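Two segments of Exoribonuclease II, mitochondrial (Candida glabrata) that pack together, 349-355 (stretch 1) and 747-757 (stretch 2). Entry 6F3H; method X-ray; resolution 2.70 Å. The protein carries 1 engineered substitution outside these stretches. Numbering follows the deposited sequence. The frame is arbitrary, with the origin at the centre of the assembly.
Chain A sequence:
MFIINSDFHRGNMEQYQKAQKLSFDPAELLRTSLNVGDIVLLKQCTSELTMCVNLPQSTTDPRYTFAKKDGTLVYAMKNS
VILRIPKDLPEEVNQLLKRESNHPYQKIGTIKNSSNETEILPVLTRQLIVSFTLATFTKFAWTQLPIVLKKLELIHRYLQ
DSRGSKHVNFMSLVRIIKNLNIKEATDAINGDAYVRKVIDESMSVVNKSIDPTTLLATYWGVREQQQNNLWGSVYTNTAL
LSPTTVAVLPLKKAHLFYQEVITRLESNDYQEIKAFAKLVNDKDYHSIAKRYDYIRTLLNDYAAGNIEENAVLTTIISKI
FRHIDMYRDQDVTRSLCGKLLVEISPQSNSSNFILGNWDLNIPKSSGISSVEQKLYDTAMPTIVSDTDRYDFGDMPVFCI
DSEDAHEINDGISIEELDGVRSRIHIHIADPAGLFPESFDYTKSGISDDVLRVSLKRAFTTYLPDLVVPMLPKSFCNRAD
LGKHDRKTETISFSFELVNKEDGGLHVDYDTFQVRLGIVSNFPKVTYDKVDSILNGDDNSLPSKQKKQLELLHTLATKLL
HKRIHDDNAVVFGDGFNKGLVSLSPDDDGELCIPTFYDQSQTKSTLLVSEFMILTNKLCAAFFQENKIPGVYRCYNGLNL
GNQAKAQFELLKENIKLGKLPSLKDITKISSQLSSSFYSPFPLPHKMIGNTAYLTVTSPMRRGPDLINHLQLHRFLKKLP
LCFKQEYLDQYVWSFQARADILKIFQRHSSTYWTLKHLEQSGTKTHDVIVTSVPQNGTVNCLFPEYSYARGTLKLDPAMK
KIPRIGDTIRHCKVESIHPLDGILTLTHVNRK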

# COMPACT_ATOMS: atom_id res chain seq x y z
N ASN A 349 8.75 25.86 9.94
CA ASN A 349 8.04 25.43 11.14
C ASN A 349 8.05 23.91 11.30
O ASN A 349 8.23 23.41 12.42
CB ASN A 349 6.59 25.93 11.12
N SER A 350 7.88 23.18 10.21
CA SER A 350 8.05 21.73 10.17
C SER A 350 8.77 21.35 8.89
O SER A 350 8.77 22.10 7.90
CB SER A 350 6.72 20.97 10.25
OG SER A 350 6.24 20.65 8.95
N SER A 351 9.40 20.21 8.91
CA SER A 351 9.99 19.76 7.67
C SER A 351 9.88 18.26 7.68
O SER A 351 10.68 17.57 8.30
CB SER A 351 11.42 20.23 7.54
OG SER A 351 11.41 21.64 7.38
N ASN A 352 8.86 17.77 7.02
CA ASN A 352 8.83 16.36 6.74
C ASN A 352 9.45 16.20 5.37
O ASN A 352 8.89 16.64 4.37
CB ASN A 352 7.42 15.80 6.78
CG ASN A 352 7.44 14.31 6.77
OD1 ASN A 352 8.52 13.72 6.75
ND2 ASN A 352 6.28 13.69 6.75
N PHE A 353 10.59 15.56 5.34
CA PHE A 353 11.33 15.41 4.11
C PHE A 353 10.92 14.19 3.32
O PHE A 353 11.21 14.12 2.13
CB PHE A 353 12.82 15.29 4.42
CG PHE A 353 13.41 16.53 4.99
CD1 PHE A 353 13.64 17.63 4.19
CD2 PHE A 353 13.74 16.59 6.32
CE1 PHE A 353 14.19 18.76 4.70
CE2 PHE A 353 14.29 17.72 6.84
CZ PHE A 353 14.52 18.81 6.03
N ILE A 354 10.30 13.21 3.98
CA ILE A 354 9.70 12.07 3.30
C ILE A 354 8.84 12.56 2.15
O ILE A 354 8.69 11.88 1.13
CB ILE A 354 8.88 11.27 4.32
CG1 ILE A 354 9.76 10.96 5.53
CG2 ILE A 354 8.33 10.01 3.70
CD1 ILE A 354 9.00 10.36 6.68
N LEU A 355 8.29 13.75 2.29
CA LEU A 355 7.45 14.29 1.24
C LEU A 355 8.23 14.53 -0.03
O LEU A 355 7.63 14.66 -1.10
CB LEU A 355 6.82 15.59 1.73
CG LEU A 355 6.25 15.32 3.13
CD1 LEU A 355 5.66 16.56 3.74
CD2 LEU A 355 5.22 14.20 3.04
N ARG A 747 3.04 4.35 6.68
CA ARG A 747 3.78 3.94 7.87
C ARG A 747 4.99 4.83 8.09
O ARG A 747 5.28 5.23 9.22
CB ARG A 747 4.23 2.48 7.77
N HIS A 748 5.67 5.20 7.02
CA HIS A 748 6.92 5.91 7.24
C HIS A 748 6.67 7.29 7.83
O HIS A 748 7.32 7.68 8.81
CB HIS A 748 7.74 5.97 5.97
CG HIS A 748 9.19 6.12 6.26
ND1 HIS A 748 9.86 5.28 7.13
CD2 HIS A 748 10.11 7.01 5.82
CE1 HIS A 748 11.12 5.65 7.22
NE2 HIS A 748 11.30 6.70 6.43
N SER A 749 5.73 8.04 7.26
CA SER A 749 5.44 9.38 7.76
C SER A 749 4.88 9.37 9.18
O SER A 749 5.28 10.18 10.03
CB SER A 749 4.43 10.07 6.87
OG SER A 749 4.24 11.38 7.35
N SER A 750 3.93 8.50 9.44
CA SER A 750 3.34 8.47 10.77
C SER A 750 4.38 8.08 11.80
O SER A 750 4.43 8.66 12.89
CB SER A 750 2.17 7.52 10.77
OG SER A 750 1.15 7.98 9.89
N THR A 751 5.20 7.10 11.48
CA THR A 751 6.38 6.80 12.30
C THR A 751 7.22 8.04 12.54
O THR A 751 7.63 8.31 13.67
CB THR A 751 7.20 5.73 11.65
OG1 THR A 751 6.37 4.60 11.43
CG2 THR A 751 8.28 5.36 12.55
N TYR A 752 7.52 8.79 11.47
CA TYR A 752 8.34 9.98 11.64
C TYR A 752 7.74 10.85 12.71
O TYR A 752 8.44 11.32 13.60
CB TYR A 752 8.45 10.75 10.33
CG TYR A 752 8.96 12.18 10.44
CD1 TYR A 752 10.28 12.45 10.80
CD2 TYR A 752 8.15 13.25 10.13
CE1 TYR A 752 10.76 13.76 10.87
CE2 TYR A 752 8.63 14.57 10.21
CZ TYR A 752 9.91 14.82 10.57
OH TYR A 752 10.26 16.15 10.61
N TRP A 753 6.41 11.00 12.69
CA TRP A 753 5.72 11.88 13.62
C TRP A 753 5.56 11.25 15.00
O TRP A 753 5.67 11.94 16.02
CB TRP A 753 4.37 12.31 13.06
CG TRP A 753 4.47 13.22 11.88
CD1 TRP A 753 4.14 12.92 10.60
CD2 TRP A 753 4.95 14.58 11.86
NE1 TRP A 753 4.35 14.00 9.78
CE2 TRP A 753 4.86 15.03 10.53
CE3 TRP A 753 5.44 15.45 12.83
CZ2 TRP A 753 5.24 16.31 10.14
CZ3 TRP A 753 5.82 16.73 12.44
CH2 TRP A 753 5.72 17.14 11.11
N THR A 754 5.24 9.96 15.07
CA THR A 754 5.27 9.29 16.37
C THR A 754 6.58 9.57 17.07
O THR A 754 6.60 10.01 18.22
CB THR A 754 5.12 7.79 16.20
OG1 THR A 754 3.94 7.52 15.45
CG2 THR A 754 5.03 7.11 17.54
N LEU A 755 7.70 9.35 16.37
CA LEU A 755 9.02 9.49 16.97
C LEU A 755 9.36 10.94 17.28
O LEU A 755 9.88 11.24 18.37
CB LEU A 755 10.09 8.89 16.07
CG LEU A 755 10.00 7.41 15.70
CD1 LEU A 755 11.28 6.95 15.04
CD2 LEU A 755 9.68 6.55 16.89
N LYS A 756 9.06 11.86 16.36
CA LYS A 756 9.36 13.27 16.59
C LYS A 756 8.67 13.77 17.85
O LYS A 756 9.18 14.66 18.53
CB LYS A 756 8.91 14.10 15.37
CG LYS A 756 9.45 15.54 15.27
CD LYS A 756 9.55 16.04 13.79
CE LYS A 756 9.98 17.54 13.69
NZ LYS A 756 9.40 18.31 12.51
N HIS A 757 7.54 13.17 18.19
CA HIS A 757 6.86 13.50 19.44
C HIS A 757 7.58 12.89 20.63
O HIS A 757 7.82 13.56 21.64
CB HIS A 757 5.43 13.00 19.38
CG HIS A 757 4.82 12.81 20.72
ND1 HIS A 757 4.44 13.88 21.51
CD2 HIS A 757 4.53 11.69 21.42
CE1 HIS A 757 3.93 13.42 22.64
NE2 HIS A 757 3.97 12.10 22.61

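What backbone does each stretch bring to the contact? Stretch 2 is helical throughout, and its main-chain hydrogen bonds run from residue i+4 back to residue i, as from Tyr752 N to His748 O (2.9 Å) and from Lys756 N to Tyr752 O (2.9 Å). That spacing brings His748, Tyr752 and Lys756 onto one side of the helix, and all three direct their CA-to-CB bonds toward stretch 1. Stretch 1 is loop, extended from Ser350 to Asn352, with Ile354 and Leu355 in a 3-10 segment. The CA atoms nearest each other across the two stretches are those of Ile354 and Ser749, 6.7 Å apart.

How does Ile354 fill the space between the stretches? Its CA-to-CB bond points toward the helix, and with chi1 in m and chi2 in t the side chain reaches out to set CD1 against three residues. Ile354 CD1 lies 3.6 Å from His748 CD2, 3.8 Å from Ser749 CA and 3.7 Å from Tyr752 CB. The methyl thus rests on the helix backbone at Ser749 as well as on side chains one turn apart, and Ile354 has more of its surface covered by the other stretch than any other residue here.

What does Asn352 do with its amide? The amide lies near both Tyr752 and Trp753. Asn352 OD1 sits over one face of the Tyr752 ring, 3.4 Å from CD2 of Tyr752, and also accepts a weak hydrogen bond from Ile354 N at 3.3 Å, which ties the amide to the turn of its own chain. At the other end of the amide, Asn352 ND2 is 3.1 Å from Ser749 OG and 3.6 Å from Trp753 NE1. Asn352 ND2, Ser749 OG and Trp753 NE1 each have hydrogen-bonding partners elsewhere in the structure.

Where does a hydrogen bond join the two stretches? The Tyr752 hydroxyl extends to the loop backbone, where Tyr752 OH donates to Ser351 O; the 2.7 Å separation is short, but the bond is weak. The same oxygen, Tyr752 OH, accepts a hydrogen bond from Lys756 NZ at 3.0 Å, so the lysine one turn along the helix supports the hydroxyl that meets the loop.

How does the contact finish at Ser350 and Ser351? Ser350 CB meets the edge of the Trp753 ring, 4.1 Å from CH2 of Trp753, while Lys756 NZ comes within 4.1 Å of Ser351 N. Ser351 points its CA-to-CB bond away from the helix, and Ser351 OG donates to Ser350 O at 2.7 Å; the residue meets stretch 2 through backbone atoms.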